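Local coordinates for acetyl-CoA hydrolase/transferase family protein (Porphyromonas gingivalis, PDB 2NVV) that probably transfers coenzyme A between acetyl-CoA and other carboxylates, or hydrolyses acetyl-CoA, and binds zinc, at residues A[17-23]-A[52-58]; A[157-163]-A[209-215]; A[251-257]-A[277-283]; A[440-445]-A[456-460]. All coordinates share one frame. Numbering follows the deposited sequence.

Contact 1 of 4, residues A[17-23]-A[52-58]; sequences HNDNVGF and PFKIGMF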
# COMPACT_ATOMS: atom_id res chain seq x y z
N HIS A 17 -1.77 -23.16 28.26
CA HIS A 17 -2.57 -21.96 28.20
C HIS A 17 -1.65 -20.76 28.06
O HIS A 17 -0.58 -20.71 28.68
CB HIS A 17 -3.41 -21.82 29.47
CG HIS A 17 -4.00 -20.46 29.65
ND1 HIS A 17 -3.65 -19.63 30.70
CD2 HIS A 17 -4.88 -19.76 28.90
CE1 HIS A 17 -4.30 -18.48 30.59
NE2 HIS A 17 -5.05 -18.53 29.50
N ASN A 18 -2.07 -19.81 27.24
CA ASN A 18 -1.31 -18.58 27.00
C ASN A 18 -0.08 -18.75 26.12
O ASN A 18 0.69 -17.81 25.92
CB ASN A 18 -0.90 -17.96 28.33
CG ASN A 18 -0.91 -16.45 28.29
OD1 ASN A 18 -1.97 -15.83 28.09
ND2 ASN A 18 0.26 -15.83 28.48
N ASP A 19 0.12 -19.96 25.60
CA ASP A 19 1.24 -20.19 24.70
C ASP A 19 0.86 -19.60 23.35
O ASP A 19 -0.32 -19.56 23.01
CB ASP A 19 1.50 -21.69 24.50
CG ASP A 19 2.44 -22.28 25.54
OD1 ASP A 19 3.16 -21.52 26.23
OD2 ASP A 19 2.47 -23.53 25.64
N ASN A 20 1.84 -19.15 22.60
CA ASN A 20 1.58 -18.62 21.26
C ASN A 20 1.99 -19.73 20.31
O ASN A 20 3.13 -20.19 20.35
CB ASN A 20 2.39 -17.35 20.98
CG ASN A 20 1.81 -16.14 21.66
OD1 ASN A 20 0.64 -16.13 22.04
ND2 ASN A 20 2.62 -15.10 21.80
N VAL A 21 1.08 -20.16 19.46
CA VAL A 21 1.38 -21.23 18.53
C VAL A 21 1.33 -20.79 17.08
O VAL A 21 0.41 -20.09 16.65
CB VAL A 21 0.42 -22.43 18.73
CG1 VAL A 21 0.91 -23.62 17.94
CG2 VAL A 21 0.31 -22.77 20.21
N GLY A 22 2.35 -21.21 16.33
CA GLY A 22 2.40 -20.90 14.91
C GLY A 22 2.16 -22.19 14.17
O GLY A 22 2.70 -23.23 14.55
N PHE A 23 1.32 -22.15 13.14
CA PHE A 23 1.01 -23.34 12.36
C PHE A 23 1.55 -23.23 10.93
O PHE A 23 1.60 -22.15 10.36
CB PHE A 23 -0.50 -23.56 12.34
CG PHE A 23 -1.14 -23.47 13.70
CD1 PHE A 23 -1.46 -22.24 14.26
CD2 PHE A 23 -1.45 -24.62 14.42
CE1 PHE A 23 -2.08 -22.15 15.51
CE2 PHE A 23 -2.07 -24.54 15.66
CZ PHE A 23 -2.39 -23.30 16.20
N PRO A 52 -8.49 -21.67 32.90
CA PRO A 52 -8.42 -20.95 31.63
C PRO A 52 -7.53 -21.67 30.63
O PRO A 52 -6.58 -22.35 31.02
CB PRO A 52 -7.83 -19.61 32.04
CG PRO A 52 -6.87 -20.01 33.11
CD PRO A 52 -7.71 -20.97 33.94
N PHE A 53 -7.86 -21.54 29.35
CA PHE A 53 -7.05 -22.17 28.32
C PHE A 53 -7.29 -21.59 26.93
O PHE A 53 -8.27 -21.92 26.25
CB PHE A 53 -7.26 -23.68 28.30
CG PHE A 53 -6.15 -24.43 27.61
CD1 PHE A 53 -5.87 -24.20 26.27
CD2 PHE A 53 -5.37 -25.35 28.31
CE1 PHE A 53 -4.82 -24.86 25.63
CE2 PHE A 53 -4.32 -26.01 27.68
CZ PHE A 53 -4.04 -25.77 26.33
N LYS A 54 -6.39 -20.70 26.53
CA LYS A 54 -6.45 -20.05 25.23
C LYS A 54 -5.03 -19.81 24.75
O LYS A 54 -4.15 -19.43 25.53
CB LYS A 54 -7.21 -18.72 25.32
CG LYS A 54 -8.64 -18.85 25.77
CD LYS A 54 -9.37 -17.56 25.54
CE LYS A 54 -10.77 -17.58 26.11
NZ LYS A 54 -11.48 -16.34 25.68
N ILE A 55 -4.82 -20.03 23.46
CA ILE A 55 -3.50 -19.86 22.86
C ILE A 55 -3.52 -18.76 21.80
O ILE A 55 -4.57 -18.46 21.22
CB ILE A 55 -3.02 -21.15 22.17
CG1 ILE A 55 -4.05 -21.56 21.11
CG2 ILE A 55 -2.82 -22.26 23.20
CD1 ILE A 55 -3.62 -22.73 20.22
N GLY A 56 -2.35 -18.17 21.56
CA GLY A 56 -2.25 -17.14 20.56
C GLY A 56 -2.00 -17.91 19.28
O GLY A 56 -1.31 -18.91 19.32
N MSE A 57 -2.55 -17.45 18.16
CA MSE A 57 -2.37 -18.17 16.91
C MSE A 57 -1.82 -17.36 15.75
O MSE A 57 -2.38 -16.35 15.37
CB MSE A 57 -3.71 -18.77 16.48
CG MSE A 57 -4.32 -19.72 17.49
SE MSE A 57 -6.11 -20.28 16.98
CE MSE A 57 -5.66 -21.23 15.35
N PHE A 58 -0.71 -17.83 15.20
CA PHE A 58 -0.07 -17.20 14.05
C PHE A 58 -0.13 -18.27 12.96
O PHE A 58 0.35 -19.39 13.16
CB PHE A 58 1.42 -16.90 14.30
CG PHE A 58 1.69 -15.92 15.42
CD1 PHE A 58 2.30 -16.34 16.60
CD2 PHE A 58 1.40 -14.56 15.26
CE1 PHE A 58 2.62 -15.43 17.61
CE2 PHE A 58 1.71 -13.64 16.26
CZ PHE A 58 2.33 -14.07 17.44

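Contact 2 of 4, residues A[157-163]-A[209-215]; sequences VELNDKH and VVRTSEP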
# COMPACT_ATOMS: atom_id res chain seq x y z
N VAL A 157 5.87 -32.00 14.97
CA VAL A 157 5.74 -32.42 13.57
C VAL A 157 4.64 -33.47 13.33
O VAL A 157 4.39 -34.35 14.15
CB VAL A 157 7.07 -32.99 13.04
CG1 VAL A 157 6.92 -33.34 11.56
CG2 VAL A 157 8.19 -31.98 13.27
N GLU A 158 4.00 -33.35 12.18
CA GLU A 158 2.93 -34.24 11.77
C GLU A 158 3.33 -34.82 10.41
O GLU A 158 3.31 -34.12 9.40
CB GLU A 158 1.66 -33.40 11.65
CG GLU A 158 0.36 -34.15 11.79
CD GLU A 158 -0.82 -33.21 12.00
OE1 GLU A 158 -1.01 -32.70 13.13
OE2 GLU A 158 -1.55 -32.96 11.02
N LEU A 159 3.71 -36.10 10.39
CA LEU A 159 4.16 -36.79 9.17
C LEU A 159 3.00 -37.41 8.39
O LEU A 159 2.54 -38.51 8.73
CB LEU A 159 5.16 -37.88 9.54
CG LEU A 159 6.42 -38.10 8.70
CD1 LEU A 159 6.97 -39.47 9.03
CD2 LEU A 159 6.13 -38.01 7.23
N ASN A 160 2.56 -36.73 7.34
CA ASN A 160 1.44 -37.20 6.53
C ASN A 160 1.79 -38.27 5.49
O ASN A 160 2.65 -38.08 4.64
CB ASN A 160 0.78 -36.01 5.83
CG ASN A 160 -0.66 -36.28 5.46
OD1 ASN A 160 -1.03 -37.42 5.17
ND2 ASN A 160 -1.48 -35.24 5.45
N ASP A 161 1.08 -39.38 5.55
CA ASP A 161 1.23 -40.51 4.64
C ASP A 161 1.01 -40.14 3.17
O ASP A 161 1.74 -40.57 2.29
CB ASP A 161 0.20 -41.59 4.98
CG ASP A 161 0.81 -42.78 5.65
OD1 ASP A 161 1.69 -43.41 5.02
OD2 ASP A 161 0.42 -43.10 6.79
N LYS A 162 -0.03 -39.35 2.93
CA LYS A 162 -0.44 -38.94 1.60
C LYS A 162 0.48 -38.04 0.77
O LYS A 162 0.26 -37.88 -0.43
CB LYS A 162 -1.82 -38.30 1.70
CG LYS A 162 -2.88 -39.24 2.26
CD LYS A 162 -2.80 -40.61 1.60
CE LYS A 162 -4.13 -41.35 1.64
NZ LYS A 162 -4.66 -41.46 3.02
N HIS A 163 1.50 -37.46 1.39
CA HIS A 163 2.40 -36.60 0.65
C HIS A 163 3.79 -37.21 0.58
O HIS A 163 4.48 -37.30 1.60
CB HIS A 163 2.43 -35.21 1.26
CG HIS A 163 1.11 -34.52 1.26
ND1 HIS A 163 0.19 -34.64 2.28
CD2 HIS A 163 0.52 -33.72 0.33
CE1 HIS A 163 -0.90 -33.94 1.99
NE2 HIS A 163 -0.72 -33.38 0.81
N VAL A 209 7.02 -36.48 16.76
CA VAL A 209 6.53 -36.66 15.39
C VAL A 209 5.30 -37.55 15.40
O VAL A 209 5.37 -38.72 15.77
CB VAL A 209 7.59 -37.32 14.47
CG1 VAL A 209 7.02 -37.48 13.07
CG2 VAL A 209 8.86 -36.46 14.43
N VAL A 210 4.17 -36.99 14.99
CA VAL A 210 2.90 -37.72 14.95
C VAL A 210 2.65 -38.19 13.52
O VAL A 210 2.62 -37.38 12.59
CB VAL A 210 1.71 -36.83 15.39
CG1 VAL A 210 0.45 -37.66 15.48
CG2 VAL A 210 2.01 -36.16 16.72
N ARG A 211 2.47 -39.49 13.34
CA ARG A 211 2.22 -40.02 12.01
C ARG A 211 0.76 -39.87 11.67
O ARG A 211 -0.12 -40.19 12.47
CB ARG A 211 2.61 -41.50 11.93
CG ARG A 211 4.08 -41.79 12.09
CD ARG A 211 4.40 -43.20 11.60
NE ARG A 211 5.79 -43.59 11.82
CZ ARG A 211 6.27 -44.03 12.97
NH1 ARG A 211 5.47 -44.15 14.04
NH2 ARG A 211 7.55 -44.37 13.07
N THR A 212 0.49 -39.38 10.47
CA THR A 212 -0.89 -39.21 10.02
C THR A 212 -1.03 -39.68 8.58
O THR A 212 -0.04 -39.97 7.91
CB THR A 212 -1.35 -37.72 10.07
OG1 THR A 212 -0.67 -36.98 9.05
CG2 THR A 212 -1.03 -37.11 11.44
N SER A 213 -2.27 -39.77 8.13
CA SER A 213 -2.55 -40.16 6.76
C SER A 213 -3.81 -39.39 6.43
O SER A 213 -4.91 -39.87 6.65
CB SER A 213 -2.80 -41.66 6.66
OG SER A 213 -2.90 -42.06 5.31
N GLU A 214 -3.64 -38.18 5.95
CA GLU A 214 -4.77 -37.32 5.63
C GLU A 214 -4.79 -36.93 4.16
O GLU A 214 -3.90 -36.23 3.67
CB GLU A 214 -4.74 -36.07 6.52
CG GLU A 214 -4.67 -36.37 8.01
CD GLU A 214 -5.95 -37.00 8.53
OE1 GLU A 214 -5.90 -37.65 9.60
OE2 GLU A 214 -7.01 -36.82 7.89
N PRO A 215 -5.81 -37.39 3.43
CA PRO A 215 -5.95 -37.08 2.01
C PRO A 215 -6.57 -35.71 1.79
O PRO A 215 -7.15 -35.14 2.70
CB PRO A 215 -6.86 -38.20 1.51
CG PRO A 215 -7.79 -38.37 2.67
CD PRO A 215 -6.85 -38.35 3.86

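Contact 3 of 4, residues A[251-257]-A[277-283]; sequences DFLPLQS and PAFNMYT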
# COMPACT_ATOMS: atom_id res chain seq x y z
N ASP A 251 4.69 -9.89 -24.79
CA ASP A 251 4.86 -11.25 -24.28
C ASP A 251 4.10 -11.46 -22.97
O ASP A 251 4.25 -12.49 -22.32
CB ASP A 251 6.34 -11.55 -24.03
CG ASP A 251 7.16 -11.53 -25.29
OD1 ASP A 251 6.76 -12.19 -26.27
OD2 ASP A 251 8.22 -10.86 -25.30
N PHE A 252 3.28 -10.48 -22.59
CA PHE A 252 2.48 -10.56 -21.36
C PHE A 252 3.36 -10.43 -20.11
O PHE A 252 4.56 -10.16 -20.19
CB PHE A 252 1.70 -11.87 -21.32
CG PHE A 252 0.37 -11.77 -20.61
CD1 PHE A 252 -0.21 -12.89 -20.03
CD2 PHE A 252 -0.32 -10.57 -20.55
CE1 PHE A 252 -1.44 -12.81 -19.41
CE2 PHE A 252 -1.56 -10.49 -19.92
CZ PHE A 252 -2.12 -11.61 -19.36
N LEU A 253 2.75 -10.64 -18.94
CA LEU A 253 3.43 -10.52 -17.65
C LEU A 253 2.92 -11.59 -16.68
O LEU A 253 1.96 -12.29 -16.98
CB LEU A 253 3.17 -9.13 -17.08
CG LEU A 253 4.22 -8.02 -17.16
CD1 LEU A 253 5.13 -8.21 -18.33
CD2 LEU A 253 3.51 -6.68 -17.25
N PRO A 254 3.57 -11.73 -15.50
CA PRO A 254 3.12 -12.73 -14.52
C PRO A 254 1.75 -12.34 -14.01
O PRO A 254 1.43 -11.15 -13.93
CB PRO A 254 4.17 -12.63 -13.42
CG PRO A 254 5.38 -12.17 -14.14
CD PRO A 254 4.84 -11.12 -15.07
N LEU A 255 0.93 -13.34 -13.67
CA LEU A 255 -0.41 -13.07 -13.15
C LEU A 255 -0.63 -13.53 -11.73
O LEU A 255 0.07 -14.39 -11.22
CB LEU A 255 -1.48 -13.71 -14.02
CG LEU A 255 -1.69 -13.27 -15.46
CD1 LEU A 255 -2.81 -14.11 -16.04
CD2 LEU A 255 -2.05 -11.80 -15.55
N GLN A 256 -1.61 -12.91 -11.09
CA GLN A 256 -2.00 -13.25 -9.73
C GLN A 256 -3.51 -13.09 -9.69
O GLN A 256 -4.06 -12.09 -10.18
CB GLN A 256 -1.34 -12.32 -8.72
CG GLN A 256 -1.74 -12.58 -7.28
CD GLN A 256 -3.04 -11.90 -6.89
OE1 GLN A 256 -3.26 -10.73 -7.21
NE2 GLN A 256 -3.90 -12.62 -6.19
N SER A 257 -4.18 -14.10 -9.14
CA SER A 257 -5.63 -14.05 -9.03
C SER A 257 -6.02 -14.65 -7.70
O SER A 257 -5.23 -15.39 -7.10
CB SER A 257 -6.28 -14.86 -10.16
OG SER A 257 -6.27 -16.25 -9.87
N PRO A 277 -0.90 -14.90 -24.69
CA PRO A 277 0.22 -15.84 -24.82
C PRO A 277 0.41 -16.74 -23.59
O PRO A 277 -0.00 -16.38 -22.48
CB PRO A 277 1.42 -14.92 -25.06
CG PRO A 277 1.05 -13.69 -24.29
CD PRO A 277 -0.41 -13.51 -24.64
N ALA A 278 1.01 -17.91 -23.79
CA ALA A 278 1.25 -18.85 -22.70
C ALA A 278 1.84 -18.00 -21.58
O ALA A 278 2.77 -17.22 -21.81
CB ALA A 278 2.24 -19.93 -23.13
N PHE A 279 1.30 -18.14 -20.38
CA PHE A 279 1.75 -17.31 -19.29
C PHE A 279 2.15 -18.04 -18.01
O PHE A 279 1.89 -19.23 -17.84
CB PHE A 279 0.67 -16.27 -18.99
CG PHE A 279 -0.67 -16.87 -18.58
CD1 PHE A 279 -1.00 -17.04 -17.23
CD2 PHE A 279 -1.60 -17.26 -19.55
CE1 PHE A 279 -2.22 -17.58 -16.86
CE2 PHE A 279 -2.83 -17.80 -19.18
CZ PHE A 279 -3.14 -17.97 -17.83
N ASN A 280 2.77 -17.30 -17.11
CA ASN A 280 3.21 -17.84 -15.84
C ASN A 280 2.40 -17.18 -14.73
O ASN A 280 1.87 -16.09 -14.90
CB ASN A 280 4.69 -17.56 -15.60
CG ASN A 280 5.59 -18.16 -16.67
OD1 ASN A 280 6.25 -17.43 -17.42
ND2 ASN A 280 5.62 -19.49 -16.75
N MSE A 281 2.31 -17.86 -13.60
CA MSE A 281 1.59 -17.34 -12.44
C MSE A 281 2.59 -16.99 -11.36
O MSE A 281 3.61 -17.67 -11.20
CB MSE A 281 0.65 -18.40 -11.84
CG MSE A 281 -0.41 -18.96 -12.77
SE MSE A 281 -1.72 -17.65 -13.23
CE MSE A 281 -2.63 -17.48 -11.50
N TYR A 282 2.30 -15.92 -10.64
CA TYR A 282 3.11 -15.52 -9.50
C TYR A 282 2.01 -15.12 -8.53
O TYR A 282 1.84 -13.95 -8.20
CB TYR A 282 4.03 -14.33 -9.80
CG TYR A 282 5.11 -14.20 -8.75
CD1 TYR A 282 6.21 -15.05 -8.76
CD2 TYR A 282 4.98 -13.31 -7.69
CE1 TYR A 282 7.15 -15.02 -7.74
CE2 TYR A 282 5.91 -13.28 -6.66
CZ TYR A 282 6.99 -14.14 -6.69
OH TYR A 282 7.91 -14.12 -5.65
N THR A 283 1.22 -16.13 -8.12
CA THR A 283 0.09 -15.94 -7.20
C THR A 283 0.35 -16.32 -5.75
O THR A 283 1.49 -16.51 -5.32
CB THR A 283 -1.14 -16.78 -7.63
OG1 THR A 283 -0.70 -18.05 -8.12
CG2 THR A 283 -1.94 -16.09 -8.68

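Contact 4 of 4, residues A[440-445]-A[456-460]; sequences AHEIID and LRQYL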
# COMPACT_ATOMS: atom_id res chain seq x y z
N ALA A 440 -16.03 8.07 -11.59
CA ALA A 440 -17.35 7.69 -11.11
C ALA A 440 -18.27 7.47 -12.31
O ALA A 440 -19.03 6.51 -12.37
CB ALA A 440 -17.92 8.79 -10.20
N HIS A 441 -18.20 8.37 -13.29
CA HIS A 441 -19.03 8.20 -14.48
C HIS A 441 -18.62 6.99 -15.28
O HIS A 441 -19.45 6.30 -15.86
CB HIS A 441 -18.99 9.45 -15.35
CG HIS A 441 -19.91 10.53 -14.88
ND1 HIS A 441 -19.47 11.69 -14.29
CD2 HIS A 441 -21.27 10.60 -14.89
CE1 HIS A 441 -20.51 12.44 -13.95
NE2 HIS A 441 -21.61 11.80 -14.31
N GLU A 442 -17.32 6.71 -15.31
CA GLU A 442 -16.83 5.54 -16.02
C GLU A 442 -17.32 4.28 -15.31
O GLU A 442 -17.83 3.37 -15.95
CB GLU A 442 -15.30 5.57 -16.05
CG GLU A 442 -14.65 4.39 -16.76
CD GLU A 442 -14.95 4.33 -18.25
OE1 GLU A 442 -14.35 3.47 -18.93
OE2 GLU A 442 -15.77 5.14 -18.73
N ILE A 443 -17.19 4.24 -13.99
CA ILE A 443 -17.64 3.09 -13.21
C ILE A 443 -19.14 2.89 -13.32
O ILE A 443 -19.63 1.77 -13.38
CB ILE A 443 -17.29 3.24 -11.71
CG1 ILE A 443 -15.77 3.15 -11.51
CG2 ILE A 443 -18.00 2.16 -10.90
CD1 ILE A 443 -15.32 3.36 -10.08
N ILE A 444 -19.88 3.99 -13.34
CA ILE A 444 -21.33 3.93 -13.44
C ILE A 444 -21.80 3.39 -14.79
O ILE A 444 -22.63 2.48 -14.85
CB ILE A 444 -21.94 5.34 -13.21
CG1 ILE A 444 -21.72 5.75 -11.75
CG2 ILE A 444 -23.42 5.35 -13.54
CD1 ILE A 444 -22.15 7.15 -11.43
N ASP A 445 -21.25 3.94 -15.86
CA ASP A 445 -21.61 3.55 -17.22
C ASP A 445 -21.14 2.15 -17.65
O ASP A 445 -21.80 1.49 -18.46
CB ASP A 445 -21.05 4.57 -18.21
CG ASP A 445 -21.66 5.94 -18.04
OD1 ASP A 445 -21.14 6.90 -18.65
OD2 ASP A 445 -22.67 6.07 -17.31
N LEU A 456 -26.96 6.47 -8.80
CA LEU A 456 -25.60 6.89 -8.51
C LEU A 456 -25.24 8.12 -9.34
O LEU A 456 -24.33 8.87 -8.97
CB LEU A 456 -24.62 5.74 -8.76
CG LEU A 456 -24.77 4.60 -7.74
CD1 LEU A 456 -23.94 3.41 -8.18
CD2 LEU A 456 -24.33 5.10 -6.35
N ARG A 457 -25.95 8.34 -10.45
CA ARG A 457 -25.69 9.52 -11.27
C ARG A 457 -26.29 10.71 -10.53
O ARG A 457 -25.74 11.80 -10.56
CB ARG A 457 -26.33 9.40 -12.66
CG ARG A 457 -25.64 8.44 -13.60
CD ARG A 457 -26.12 8.61 -15.04
NE ARG A 457 -25.63 7.55 -15.92
CZ ARG A 457 -26.32 6.48 -16.29
NH1 ARG A 457 -27.57 6.30 -15.86
NH2 ARG A 457 -25.76 5.57 -17.07
N GLN A 458 -27.42 10.48 -9.88
CA GLN A 458 -28.09 11.53 -9.10
C GLN A 458 -27.28 11.89 -7.87
O GLN A 458 -27.35 13.02 -7.37
CB GLN A 458 -29.48 11.06 -8.67
CG GLN A 458 -30.50 11.00 -9.78
CD GLN A 458 -31.87 10.54 -9.28
OE1 GLN A 458 -31.99 9.45 -8.72
NE2 GLN A 458 -32.89 11.36 -9.49
N TYR A 459 -26.50 10.94 -7.37
CA TYR A 459 -25.68 11.17 -6.19
C TYR A 459 -24.59 12.19 -6.51
O TYR A 459 -24.16 12.94 -5.63
CB TYR A 459 -25.03 9.87 -5.72
CG TYR A 459 -24.17 10.04 -4.49
CD1 TYR A 459 -24.75 10.21 -3.23
CD2 TYR A 459 -22.78 10.08 -4.58
CE1 TYR A 459 -23.97 10.41 -2.10
CE2 TYR A 459 -21.98 10.28 -3.45
CZ TYR A 459 -22.58 10.44 -2.22
OH TYR A 459 -21.79 10.64 -1.12
N LEU A 460 -24.14 12.21 -7.76
CA LEU A 460 -23.09 13.14 -8.17
C LEU A 460 -23.61 14.56 -8.40
O LEU A 460 -22.83 15.49 -8.64
CB LEU A 460 -22.43 12.63 -9.44
CG LEU A 460 -21.61 11.36 -9.25
CD1 LEU A 460 -21.19 10.80 -10.61
CD2 LEU A 460 -20.39 11.67 -8.37

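Contact 1 of 4, residues A[17-23]-A[52-58]
Five backbone hydrogen bonds zip residues 17-23 to residues 52-58, and their alternation identifies two parallel strands. Lys54 O accepts from Asn18 N (2.7 Å), Asp19 O from Gly56 N (2.9 Å), Gly56 O from Val21 N (2.7 Å), Val21 O from Phe58 N (2.9 Å) and Phe58 O from Phe23 N (2.9 Å). Asn20 ND2 is taken by Lys119 O. Pro52 CB lies 4.1 Å from the centroid of the His17 ring, over its face, a CH-pi contact. Val21 CG2 and Ile55 CD1 meet at 3.9 Å, Phe23 CE1 and the selenomethionine carbon Met57 CE at 3.7 Å, on the face where Met57 also touches helix 65-73. The strands flank helix 35-47 in sequence, making a beta-alpha-beta unit of the N-terminal parallel sheet. Outward backbone bonds, Gly22 with Val122 and Ile124, Ile55 with Ala76 and Lys78, imply an interior sheet position; the one carboxylate, Asp19, sits in the loop before the strand, in a salt bridge with Arg154 and accepting a hydrogen bond from His16 N.

Contact 2 of 4, residues A[157-163]-A[209-215]
One side-chain amide takes over the pairing where the strands stop: Asn160 OD1 accepts from Glu214 N (2.8 Å), and Asn160 ND2 donates to Glu214 O (3.2 Å), so the amide bonds both backbone polar groups of a single residue. The same OD1 receives Lys162 N at 3.1 Å, an Asx turn within the type I turn from Asn160 to His163. ND2 also bonds Glu126. Before this point the pairing is regular and parallel. Val210 N reaches Val157 O, Leu159 N reaches Val210 O and Thr212 N reaches Leu159 O, each at 2.8 Å, and Asp161 N closes the series on Thr212 O at 2.7 Å. On one face Val209 CG2 packs 4.1 Å from Val157 CB, and Val209 CG1 4.0 Å from Leu159 CB; on the other, the Glu158 carboxylate accepts from Lys33 N. At the exposed turn Lys162 NZ donates to Ser213 OG (2.9 Å). Strand 206-212 is outermost in this chain's parallel sheet; the Asn160 amide, with the Asp161 N and Lys162 NZ bonds, continues its pairing past the last bridge.

Contact 3 of 4, residues A[251-257]-A[277-283]
Pro277 starts the second segment by setting its CG 3.5 Å from Phe252 CB, an apolar contact. Phe279 follows, pointing toward residues 251-257: its CB meets Phe252 CD1 at the ring edge (3.6 Å) and its CE1 lies 3.6 Å from Leu255 CD1. Asn280 contributes its backbone, Asn280 O accepting from Leu255 N at 3.2 Å. Met281, a selenomethionine, forms the single bridge with Leu255 (CA-CA 4.8 Å), and its SE sits 4.0 Å from Leu255 CB. Tyr282 N then donates to Leu255 O (2.8 Å, 176° at the hydrogen), while Tyr282 CB packs on Pro254 CB at 4.0 Å and its hydroxyl bonds Tyr335 O. Thr283 lies beside Gln256, one residue before Glu284, the predicted site of the glutamyl-CoA thioester. The axes of strands 255-257 and 279-282 diverge by 54°, consistent with so brief a pairing. On the first segment, Ser257 leads into Gly258, where the predicted CoA-binding residues begin. Residues 254-256 hydrogen-bond onward to strand 348-352 and Phe279 to strand 299-304, so the bridge joins two sheets edge to edge, with Leu255, Phe279 and Met281 packing against helix 261-272, which connects the two strands.

Contact 4 of 4, residues A[440-445]-A[456-460]
Ile444 and Leu460 make the apolar centre, their CD1 atoms 3.9 Å apart. Ile444 CD1 also lies 3.9 Å from Leu456 CB, and Leu460 CD1 lies 3.9 Å from Ala440 CB, so residues four apart on each segment (Ala440 and Ile444, Leu456 and Leu460) face one another. Further out, Leu460 CD1 sits over the face of the His441 imidazole, 4.0 Å from the ring centroid and 19° off the normal, a CH-pi contact; His441 ND1 itself bonds Arg437 O. Ile444 CG2 also packs 3.8 Å from Arg457 CG and lies over one face of the guanidinium. That group ends at the polar edge, where Arg457 NH2 donates to Asp445 OD2 at 3.1 Å in a salt bridge. Arg437 also reaches Leu460 O, tying the end of the second segment to the first helix. Helices 436-446 and 453-459 are thus two consecutive short helices of the C-terminal domain, joined by a short loop and packed through apolar side chains, with Ala440 about 14 Å from a bound zinc ion (side chain to ion).

How the contacts relate
Contacts 1 and 2 belong to the same seven-stranded parallel sheet, their centres 22 Å apart: contact 1 joins two interior strands, contact 2 reaches the outermost one within the chain. Both rest on dense backbone hydrogen bonding, but contact 2 adds side-chain amide bonds past the strand ends. Contact 3 is the most buried and its centre lies nearest the chain's centre, about 17 Å from it; two backbone bonds and largely apolar side chains join different sheets beside predicted catalytic and CoA-binding residues. Contact 4, centred about 30 Å out, packs mainly through side chains, with no backbone hydrogen bond across its segments and an ion pair at its edge. The contacts follow in series along the chain, and none touches another.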